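Local coordinates for protein alpha-1,3-glucanase (Paenibacillus glycanilyticus, PDB 6K0P) that hydrolyses alpha-1,3-glucan as a family 87 glycoside hydrolase, its catalytic domain being captured here with the disaccharide nigerose, at residues A[18-23]-A[170-175]; A[73-78]-A[141-146]; A[309-314]-A[334-339]. The protein carries 1 engineered substitution. All coordinates share one frame; numbering follows the deposited sequence. Where two conformers were deposited one is given.

Contact 1. Residues A[18-23]-A[170-175]; sequences PFTIME and LETENV. With CA (calcium ion), chain J.
Phe19 turns one face of its ring to the carboxylate of Glu171, in a close-set cluster beside the paired strands 20-23 and 170-173. Glu171 OE1 lies 3.8 Å from Phe19 CG, displaced toward the rim, with the ring and carboxylate planes only 27° apart. Tyr348 meets the same ring edge-to-face. Glu173 runs extended alongside Pro18, its OE2 3.5 Å from Pro18 CG, while its OE1 is held by Arg324 and Trp240. A leucine in its place would probably leave Arg324 without its mate and Trp240 NE1 without this acceptor.

Solvent, by contrast, enters at the end where Pro18 and Asn174 are exposed: a water joins Pro18 O to Asn174 N just past the last direct backbone bonds. Within the strands the antiparallel pairs Thr20-Thr172 and Met22-Leu170 each exchange two N-H...O bonds. On the opposite face from Glu171, Met22, bent at its last torsion, lays CE 3.8 Å from Thr172 CG2 and crosses that side chain at about a right angle. At the far end Glu23 OE1 binds calcium at 2.3 Å, alongside Glu25, Ser50, Ser53 and Asp168.

Glu171 also forms salt bridges to Lys326 and Arg350. The chemistry is thus divided: backbone bonds join the strands, while their carboxylates fasten this sheet by charge to the neighbouring beta-helix.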
loop_
_atom_site.group_PDB
_atom_site.type_symbol
_atom_site.label_atom_id
_atom_site.label_comp_id
_atom_site.label_asym_id
_atom_site.label_seq_id
_atom_site.Cartn_x
_atom_site.Cartn_y
_atom_site.Cartn_z
ATOM N N PRO A 18 0.831 -1.397 16.207
ATOM C CA PRO A 18 0.753 -2.288 17.377
ATOM C C PRO A 18 0.784 -3.764 17.033
ATOM O O PRO A 18 0.940 -4.590 17.941
ATOM C CB PRO A 18 -0.593 -1.916 18.016
ATOM C CG PRO A 18 -1.398 -1.373 16.915
ATOM C CD PRO A 18 -0.430 -0.670 15.982
ATOM N N PHE A 19 0.630 -4.122 15.766
ATOM C CA PHE A 19 0.705 -5.512 15.365
ATOM C C PHE A 19 2.109 -5.843 14.884
ATOM O O PHE A 19 2.845 -4.977 14.398
ATOM C CB PHE A 19 -0.333 -5.847 14.289
ATOM C CG PHE A 19 -0.351 -4.898 13.126
ATOM C CD1 PHE A 19 0.470 -5.107 12.026
ATOM C CD2 PHE A 19 -1.217 -3.820 13.114
ATOM C CE1 PHE A 19 0.434 -4.236 10.943
ATOM C CE2 PHE A 19 -1.258 -2.947 12.035
ATOM C CZ PHE A 19 -0.429 -3.156 10.951
ATOM N N THR A 20 2.477 -7.107 15.065
ATOM C CA THR A 20 3.734 -7.671 14.595
ATOM C C THR A 20 3.429 -8.550 13.391
ATOM O O THR A 20 2.446 -9.296 13.396
ATOM C CB THR A 20 4.348 -8.533 15.701
ATOM O OG1 THR A 20 4.612 -7.710 16.845
ATOM C CG2 THR A 20 5.655 -9.185 15.244
ATOM N N ILE A 21 4.257 -8.450 12.355
ATOM C CA ILE A 21 4.112 -9.263 11.153
ATOM C C ILE A 21 5.141 -10.381 11.188
ATOM O O ILE A 21 6.345 -10.130 11.339
ATOM C CB ILE A 21 4.283 -8.413 9.886
ATOM C CG1 ILE A 21 3.168 -7.373 9.805
ATOM C CG2 ILE A 21 4.321 -9.314 8.649
ATOM C CD1 ILE A 21 3.409 -6.334 8.768
ATOM N N MET A 22 4.677 -11.619 11.035
ATOM C CA MET A 22 5.574 -12.769 11.036
ATOM C C MET A 22 5.353 -13.599 9.784
ATOM O O MET A 22 4.221 -14.000 9.492
ATOM C CB MET A 22 5.361 -13.607 12.296
ATOM C CG MET A 22 5.598 -12.777 13.559
ATOM S SD MET A 22 5.863 -13.799 15.006
ATOM C CE MET A 22 4.285 -14.592 15.113
ATOM N N GLU A 23 6.427 -13.849 9.038
ATOM C CA GLU A 23 6.320 -14.631 7.813
ATOM C C GLU A 23 6.202 -16.110 8.146
ATOM O O GLU A 23 6.939 -16.636 8.988
ATOM C CB GLU A 23 7.549 -14.409 6.927
ATOM C CG GLU A 23 7.733 -12.971 6.450
ATOM C CD GLU A 23 6.701 -12.539 5.421
ATOM O OE1 GLU A 23 5.904 -13.384 4.950
ATOM O OE2 GLU A 23 6.692 -11.334 5.087
ATOM N N LEU A 170 1.369 -13.958 9.344
ATOM C CA LEU A 170 0.446 -13.780 10.455
ATOM C C LEU A 170 0.728 -12.433 11.099
ATOM O O LEU A 170 1.877 -12.145 11.449
ATOM C CB LEU A 170 0.668 -14.900 11.478
ATOM C CG LEU A 170 -0.255 -14.968 12.696
ATOM C CD1 LEU A 170 -1.645 -15.397 12.249
ATOM C CD2 LEU A 170 0.322 -15.932 13.735
ATOM N N GLU A 171 -0.309 -11.600 11.239
ATOM C CA GLU A 171 -0.248 -10.439 12.122
ATOM C C GLU A 171 -0.653 -10.904 13.504
ATOM O O GLU A 171 -1.600 -11.684 13.645
ATOM C CB GLU A 171 -1.264 -9.360 11.734
ATOM C CG GLU A 171 -1.069 -8.713 10.403
ATOM C CD GLU A 171 -2.132 -7.657 10.135
ATOM O OE1 GLU A 171 -2.679 -7.081 11.099
ATOM O OE2 GLU A 171 -2.431 -7.393 8.963
ATOM N N THR A 172 0.050 -10.423 14.526
ATOM C CA THR A 172 -0.354 -10.649 15.913
ATOM C C THR A 172 -0.487 -9.309 16.623
ATOM O O THR A 172 0.287 -8.387 16.367
ATOM C CB THR A 172 0.622 -11.580 16.654
ATOM O OG1 THR A 172 1.828 -10.877 16.987
ATOM C CG2 THR A 172 0.970 -12.781 15.782
ATOM N N GLU A 173 -1.493 -9.188 17.490
ATOM C CA GLU A 173 -1.759 -7.915 18.146
ATOM C C GLU A 173 -2.379 -8.174 19.510
ATOM O O GLU A 173 -3.184 -9.098 19.675
ATOM C CB GLU A 173 -2.702 -7.052 17.287
ATOM C CG GLU A 173 -2.816 -5.606 17.749
ATOM C CD GLU A 173 -3.630 -4.738 16.802
ATOM O OE1 GLU A 173 -3.879 -5.163 15.652
ATOM O OE2 GLU A 173 -4.024 -3.632 17.220
ATOM N N ASN A 174 -2.002 -7.349 20.487
ATOM C CA ASN A 174 -2.651 -7.332 21.796
ATOM C C ASN A 174 -3.619 -6.150 21.800
ATOM O O ASN A 174 -3.218 -5.000 22.007
ATOM C CB ASN A 174 -1.614 -7.214 22.906
ATOM C CG ASN A 174 -2.232 -7.310 24.278
ATOM O OD1 ASN A 174 -3.414 -7.628 24.412
ATOM N ND2 ASN A 174 -1.433 -7.049 25.313
ATOM N N VAL A 175 -4.887 -6.435 21.560
ATOM C CA VAL A 175 -5.906 -5.403 21.408
ATOM C C VAL A 175 -6.499 -5.085 22.775
ATOM O O VAL A 175 -6.954 -5.984 23.497
ATOM C CB VAL A 175 -6.994 -5.873 20.433
ATOM C CG1 VAL A 175 -7.998 -4.756 20.175
ATOM C CG2 VAL A 175 -6.344 -6.310 19.117
HETATM CA CA CA J . 5.382 -14.997 3.395
HETATM O O HOH W 1 0.062 -5.301 20.436
#

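Contact 2. Residues A[73-78]-A[141-146]; sequences NAFVLR and LMLDQV
Asn73 accepts a bond from Leu143 N through its carbonyl, from within a classic beta bulge in which Asn73 and Ala74 together face the single residue Glu173 on the other neighbouring strand. Despite this irregularity the bond across to strand 141-143 is short and straight: Leu143 N lies 2.8 Å from Asn73 O, with 170° at the hydrogen. Segment 141-146 then turns a corner at Asp144 and Gln145 and comes back against the Asn73 side chain. Gln145 O comes to 3.3 Å from Asn73 CB, and a methyl of Val146, CG2, sits 3.7 Å from Asn73 ND2. The side-chain OD1 of Asn73 accepts a bond from Val175 N.

Further along, Phe75 and Leu141 form an antiparallel hydrogen-bonded pair. The bond from Phe75 N to Leu141 O, at 2.8 Å, is more bent than its return bond, Leu141 N to Phe75 O, with 140° at the hydrogen. The Phe75 and Leu143 side chains cross at about a right angle, Phe75 CE2 to Leu143 CD1 3.7 Å, on a face of the sheet where Phe101 also packs against Phe75 and Leu141. On the other face Ala74 and Met142 are a non-hydrogen-bonded pair whose CB atoms stand 4.5 Å apart.

Strand 72-80 therefore runs between strands 137-143 and 165-173, and Gln140, next to Leu141, lines a glycan pocket. Apolar side chains pack one face, while the polar Asn73 sits at the bulge: its backbone carbonyl bonds to strand 141-143 and its side-chain OD1 to Val175, just past strand 165-173, so the bulge probably costs little hydrogen bonding.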
loop_
_atom_site.group_PDB
_atom_site.type_symbol
_atom_site.label_atom_id
_atom_site.label_comp_id
_atom_site.label_asym_id
_atom_site.label_seq_id
_atom_site.Cartn_x
_atom_site.Cartn_y
_atom_site.Cartn_z
ATOM N N ASN A 73 -3.825 -11.218 21.555
ATOM C CA ASN A 73 -5.156 -11.816 21.594
ATOM C C ASN A 73 -5.851 -11.783 20.239
ATOM O O ASN A 73 -7.002 -12.231 20.137
ATOM C CB ASN A 73 -6.062 -11.138 22.643
ATOM C CG ASN A 73 -6.180 -9.623 22.448
ATOM O OD1 ASN A 73 -5.755 -9.082 21.447
ATOM N ND2 ASN A 73 -6.762 -8.936 23.432
ATOM N N ALA A 74 -5.206 -11.254 19.202
ATOM C CA ALA A 74 -5.867 -11.066 17.919
ATOM C C ALA A 74 -4.879 -11.331 16.799
ATOM O O ALA A 74 -3.671 -11.125 16.955
ATOM C CB ALA A 74 -6.426 -9.646 17.797
ATOM N N PHE A 75 -5.412 -11.775 15.661
ATOM C CA PHE A 75 -4.584 -12.348 14.605
ATOM C C PHE A 75 -5.169 -12.023 13.244
ATOM O O PHE A 75 -6.394 -12.035 13.067
ATOM C CB PHE A 75 -4.489 -13.873 14.764
ATOM C CG PHE A 75 -3.934 -14.288 16.094
ATOM C CD1 PHE A 75 -2.563 -14.367 16.285
ATOM C CD2 PHE A 75 -4.776 -14.521 17.169
ATOM C CE1 PHE A 75 -2.044 -14.703 17.517
ATOM C CE2 PHE A 75 -4.256 -14.842 18.407
ATOM C CZ PHE A 75 -2.891 -14.946 18.578
ATOM N N VAL A 76 -4.293 -11.776 12.273
ATOM C CA VAL A 76 -4.692 -11.681 10.871
ATOM C C VAL A 76 -3.842 -12.661 10.072
ATOM O O VAL A 76 -2.605 -12.596 10.110
ATOM C CB VAL A 76 -4.582 -10.254 10.310
ATOM C CG1 VAL A 76 -5.032 -10.238 8.845
ATOM C CG2 VAL A 76 -5.435 -9.279 11.139
ATOM N N LEU A 77 -4.501 -13.574 9.364
ATOM C CA LEU A 77 -3.827 -14.579 8.551
ATOM C C LEU A 77 -3.957 -14.195 7.079
ATOM O O LEU A 77 -5.058 -14.233 6.520
ATOM C CB LEU A 77 -4.465 -15.947 8.789
ATOM C CG LEU A 77 -3.720 -17.119 8.162
ATOM C CD1 LEU A 77 -2.468 -17.440 8.989
ATOM C CD2 LEU A 77 -4.660 -18.311 8.085
ATOM N N ARG A 78 -2.840 -13.833 6.445
ATOM C CA ARG A 78 -2.833 -13.635 5.000
ATOM C C ARG A 78 -2.607 -14.989 4.349
ATOM O O ARG A 78 -1.644 -15.694 4.684
ATOM C CB ARG A 78 -1.750 -12.653 4.550
ATOM C CG ARG A 78 -1.865 -12.255 3.068
ATOM C CD ARG A 78 -0.875 -11.162 2.694
ATOM N NE ARG A 78 -1.268 -10.425 1.490
ATOM C CZ ARG A 78 -0.693 -10.562 0.292
ATOM N NH1 ARG A 78 0.293 -11.440 0.100
ATOM N NH2 ARG A 78 -1.111 -9.818 -0.724
ATOM N N LEU A 141 -9.225 -12.715 13.301
ATOM C CA LEU A 141 -9.745 -13.525 14.399
ATOM C C LEU A 141 -9.247 -12.996 15.735
ATOM O O LEU A 141 -8.052 -12.736 15.897
ATOM C CB LEU A 141 -9.290 -14.978 14.241
ATOM C CG LEU A 141 -9.870 -15.991 15.225
ATOM C CD1 LEU A 141 -11.343 -16.176 14.945
ATOM C CD2 LEU A 141 -9.130 -17.332 15.088
ATOM N N MET A 142 -10.149 -12.853 16.698
ATOM C CA MET A 142 -9.777 -12.504 18.061
ATOM C C MET A 142 -10.067 -13.688 18.969
ATOM O O MET A 142 -11.094 -14.359 18.824
ATOM C CB MET A 142 -10.531 -11.264 18.553
ATOM C CG MET A 142 -10.211 -10.846 19.993
ATOM S SD MET A 142 -10.660 -9.128 20.345
ATOM C CE MET A 142 -11.344 -8.706 18.752
ATOM N N LEU A 143 -9.139 -13.960 19.885
ATOM C CA LEU A 143 -9.263 -15.030 20.863
ATOM C C LEU A 143 -9.576 -14.428 22.226
ATOM O O LEU A 143 -9.279 -13.262 22.491
ATOM C CB LEU A 143 -7.966 -15.848 20.938
ATOM C CG LEU A 143 -7.563 -16.596 19.663
ATOM C CD1 LEU A 143 -6.336 -17.462 19.915
ATOM C CD2 LEU A 143 -8.723 -17.439 19.145
ATOM N N ASP A 144 -10.165 -15.240 23.105
ATOM C CA ASP A 144 -10.632 -14.749 24.399
ATOM C C ASP A 144 -9.551 -14.769 25.473
ATOM O O ASP A 144 -9.877 -14.804 26.664
ATOM C CB ASP A 144 -11.903 -15.478 24.854
ATOM C CG ASP A 144 -11.655 -16.914 25.295
ATOM O OD1 ASP A 144 -10.514 -17.412 25.189
ATOM O OD2 ASP A 144 -12.626 -17.541 25.778
ATOM N N GLN A 145 -8.278 -14.742 25.083
ATOM C CA GLN A 145 -7.184 -14.675 26.037
ATOM C C GLN A 145 -6.015 -13.958 25.381
ATOM O O GLN A 145 -5.800 -14.079 24.170
ATOM C CB GLN A 145 -6.747 -16.085 26.478
ATOM C CG GLN A 145 -5.659 -16.092 27.539
ATOM C CD GLN A 145 -5.135 -17.484 27.839
ATOM O OE1 GLN A 145 -5.879 -18.465 27.795
ATOM N NE2 GLN A 145 -3.845 -17.576 28.139
ATOM N N VAL A 146 -5.258 -13.216 26.181
ATOM C CA VAL A 146 -3.988 -12.652 25.740
ATOM C C VAL A 146 -2.922 -13.719 25.974
ATOM O O VAL A 146 -2.687 -14.137 27.117
ATOM C CB VAL A 146 -3.649 -11.361 26.505
ATOM C CG1 VAL A 146 -2.261 -10.870 26.126
ATOM C CG2 VAL A 146 -4.682 -10.277 26.232
#

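Contact 3. Residues A[309-314]-A[334-339]; sequences LYWGVN and NMTNGS. With GLC (alpha-D-glucopyranose), chain B; GLC (alpha-D-glucopyranose), chain C.
Trp311 overlaps the side chain of Asn334 with one face of its indole and the bound nigerose with the opposite face. CG is anti to the backbone N in both residues (chi1 -175° in Trp311), which sets the two side chains off in the same direction, and Asn334 CB makes a CH-pi contact 4.1 Å from the centroid of the six-membered ring. Over the same face but toward the rim comes the methyl of Thr336. On the sugar side O4 of the chain B glucose approaches Trp311 CE3 to 3.4 Å, and C1 of the chain C glucose also lies above the ring. Lys286 makes a cation-pi contact with the indole and also bonds to the sugar.

A water in the plane of the indole, at its edge, accepts a bond from Trp311 NE1 at 2.9 Å and donates one to Thr336 OG1 at 2.8 Å. It is also hydrogen-bonded to O6 of the chain C glucose. Thr336 OG1 itself donates to Gly312 O at 2.7 Å, in the carbonyl plane, while Thr336 N reaches that oxygen from well above the plane.

On the other face of the strands Met335 SD touches Tyr310 CE2 at 3.5 Å, a Met-aromatic contact at the ring edge. Gly312 leaves room for this sulfur, since a side chain there would collide with it. At the end of strand 334-336 a type I' turn runs from Thr336 to Ser339, and Thr336 O accepts from Asn314 N, Ser339 N and Ser339 OG.

These parallel strands belong to the pectate-lyase-like beta-helix. One face carries aromatic and sulfur packing; the other faces the glycan pocket, where the indole touches both glucose units and its N-H reaches one through water, consistent with its place in the sugar site.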
loop_
_atom_site.group_PDB
_atom_site.type_symbol
_atom_site.label_atom_id
_atom_site.label_comp_id
_atom_site.label_asym_id
_atom_site.label_seq_id
_atom_site.Cartn_x
_atom_site.Cartn_y
_atom_site.Cartn_z
ATOM N N LEU A 309 -8.773 4.563 0.148
ATOM C CA LEU A 309 -9.165 5.249 1.378
ATOM C C LEU A 309 -9.563 6.688 1.084
ATOM O O LEU A 309 -10.656 7.126 1.456
ATOM C CB LEU A 309 -8.052 5.201 2.432
ATOM C CG LEU A 309 -8.275 6.129 3.646
ATOM C CD1 LEU A 309 -9.639 5.884 4.312
ATOM C CD2 LEU A 309 -7.152 5.992 4.683
ATOM N N TYR A 310 -8.695 7.437 0.404
ATOM C CA TYR A 310 -8.932 8.858 0.196
ATOM C C TYR A 310 -8.156 9.328 -1.026
ATOM O O TYR A 310 -7.002 8.929 -1.232
ATOM C CB TYR A 310 -8.512 9.677 1.423
ATOM C CG TYR A 310 -8.816 11.145 1.264
ATOM C CD1 TYR A 310 -10.128 11.604 1.278
ATOM C CD2 TYR A 310 -7.799 12.068 1.064
ATOM C CE1 TYR A 310 -10.423 12.950 1.112
ATOM C CE2 TYR A 310 -8.086 13.414 0.914
ATOM C CZ TYR A 310 -9.395 13.845 0.927
ATOM O OH TYR A 310 -9.676 15.185 0.743
ATOM N N TRP A 311 -8.797 10.196 -1.818
ATOM C CA TRP A 311 -8.229 10.770 -3.037
ATOM C C TRP A 311 -8.475 12.270 -2.931
ATOM O O TRP A 311 -9.545 12.758 -3.312
ATOM C CB TRP A 311 -8.911 10.173 -4.257
ATOM C CG TRP A 311 -8.331 10.588 -5.575
ATOM C CD1 TRP A 311 -8.478 11.800 -6.200
ATOM C CD2 TRP A 311 -7.540 9.780 -6.446
ATOM N NE1 TRP A 311 -7.811 11.794 -7.405
ATOM C CE2 TRP A 311 -7.223 10.568 -7.577
ATOM C CE3 TRP A 311 -7.051 8.471 -6.374
ATOM C CZ2 TRP A 311 -6.450 10.082 -8.632
ATOM C CZ3 TRP A 311 -6.290 7.986 -7.421
ATOM C CH2 TRP A 311 -5.991 8.794 -8.538
ATOM N N GLY A 312 -7.483 12.993 -2.410
ATOM C CA GLY A 312 -7.656 14.414 -2.169
ATOM C C GLY A 312 -7.547 15.221 -3.446
ATOM O O GLY A 312 -6.795 14.886 -4.357
ATOM N N VAL A 313 -8.342 16.289 -3.512
ATOM C CA VAL A 313 -8.349 17.225 -4.632
ATOM C C VAL A 313 -8.326 18.623 -4.026
ATOM O O VAL A 313 -9.332 19.075 -3.468
ATOM C CB VAL A 313 -9.584 17.043 -5.527
ATOM C CG1 VAL A 313 -9.513 17.996 -6.705
ATOM C CG2 VAL A 313 -9.702 15.589 -5.995
ATOM N N ASN A 314 -7.183 19.302 -4.126
ATOM C CA ASN A 314 -6.987 20.596 -3.471
ATOM C C ASN A 314 -7.374 20.535 -1.994
ATOM O O ASN A 314 -8.044 21.421 -1.454
ATOM C CB ASN A 314 -7.710 21.728 -4.209
ATOM C CG ASN A 314 -7.174 23.090 -3.830
ATOM O OD1 ASN A 314 -6.049 23.208 -3.349
ATOM N ND2 ASN A 314 -7.984 24.124 -4.025
ATOM N N ASN A 334 -4.105 9.157 -2.030
ATOM C CA ASN A 334 -3.524 10.031 -3.038
ATOM C C ASN A 334 -3.974 11.442 -2.702
ATOM O O ASN A 334 -5.097 11.644 -2.232
ATOM C CB ASN A 334 -4.016 9.641 -4.438
ATOM C CG ASN A 334 -3.214 10.296 -5.563
ATOM O OD1 ASN A 334 -2.241 11.013 -5.327
ATOM N ND2 ASN A 334 -3.629 10.039 -6.797
ATOM N N MET A 335 -3.079 12.406 -2.873
ATOM C CA MET A 335 -3.396 13.810 -2.653
ATOM C C MET A 335 -3.028 14.544 -3.927
ATOM O O MET A 335 -1.869 14.503 -4.346
ATOM C CB MET A 335 -2.612 14.352 -1.455
ATOM C CG MET A 335 -2.877 13.589 -0.159
ATOM S SD MET A 335 -4.595 13.682 0.397
ATOM C CE MET A 335 -4.623 15.368 0.907
ATOM N N THR A 336 -4.012 15.175 -4.561
ATOM C CA THR A 336 -3.825 15.694 -5.910
ATOM C C THR A 336 -4.201 17.167 -6.002
ATOM O O THR A 336 -4.847 17.739 -5.116
ATOM C CB THR A 336 -4.648 14.912 -6.950
ATOM O OG1 THR A 336 -6.011 15.372 -6.925
ATOM C CG2 THR A 336 -4.617 13.418 -6.675
ATOM N N ASN A 337 -3.779 17.776 -7.110
ATOM C CA ASN A 337 -4.389 19.004 -7.629
ATOM C C ASN A 337 -4.427 20.129 -6.596
ATOM O O ASN A 337 -5.484 20.697 -6.312
ATOM C CB ASN A 337 -5.788 18.724 -8.186
ATOM C CG ASN A 337 -5.770 17.750 -9.347
ATOM O OD1 ASN A 337 -4.751 17.110 -9.622
ATOM N ND2 ASN A 337 -6.901 17.632 -10.037
ATOM N N GLY A 338 -3.260 20.464 -6.046
ATOM C CA GLY A 338 -3.130 21.569 -5.124
ATOM C C GLY A 338 -3.023 21.171 -3.670
ATOM O O GLY A 338 -2.712 22.025 -2.832
ATOM N N SER A 339 -3.259 19.902 -3.348
ATOM C CA SER A 339 -3.233 19.452 -1.961
ATOM C C SER A 339 -1.895 19.751 -1.306
ATOM O O SER A 339 -0.847 19.266 -1.757
ATOM C CB SER A 339 -3.529 17.954 -1.907
ATOM O OG SER A 339 -4.812 17.674 -2.445
HETATM C C1 GLC B . -7.977 6.630 -12.007
HETATM C C2 GLC B . -8.893 7.832 -12.123
HETATM C C3 GLC B . -9.069 8.461 -10.759
HETATM C C4 GLC B . -9.536 7.420 -9.750
HETATM C C5 GLC B . -8.540 6.295 -9.697
HETATM C C6 GLC B . -9.003 5.134 -8.831
HETATM O O1 GLC B . -6.719 7.138 -11.719
HETATM O O2 GLC B . -8.318 8.723 -13.084
HETATM O O3 GLC B . -10.135 9.389 -10.854
HETATM O O4 GLC B . -9.649 7.970 -8.462
HETATM O O5 GLC B . -8.381 5.775 -10.980
HETATM O O6 GLC B . -10.261 4.616 -9.160
HETATM C C1 GLC C . -9.883 10.649 -10.123
HETATM C C2 GLC C . -11.151 11.495 -10.120
HETATM C C3 GLC C . -11.343 12.095 -11.508
HETATM C C4 GLC C . -10.095 12.864 -11.936
HETATM C C5 GLC C . -8.869 11.954 -11.817
HETATM C C6 GLC C . -7.561 12.652 -12.193
HETATM O O2 GLC C . -12.255 10.673 -9.793
HETATM O O3 GLC C . -12.483 12.930 -11.531
HETATM O O4 GLC C . -10.248 13.307 -13.268
HETATM O O5 GLC C . -8.774 11.455 -10.494
HETATM O O6 GLC C . -7.364 13.803 -11.394
HETATM O O HOH W 2 -7.694 14.237 -8.882
HETATM O O HOH W 3 -3.785 24.750 -3.004
#

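How the contacts relate
All three contacts are partly buried strand pairs, but contact 2 is the most peripheral, its centre about 23 Å from that of the chain against 17 Å for contact 1 and 16 Å for contact 3. Contacts 1 and 2 share one antiparallel sheet, where strands 165-173 and 72-80 are neighbours joined by Glu171 N to Val76 O (2.7 Å); contact 2 is nested in the chain loop that contact 1 closes. Contact 3 lies across the chain's centre, about 30 Å from contact 1 between centres, in the parallel beta-helix. Chemistry follows place: charge where contact 1 meets the beta-helix, mainly apolar packing in outlying contact 2, sugar contacts where contact 3 lines the pocket.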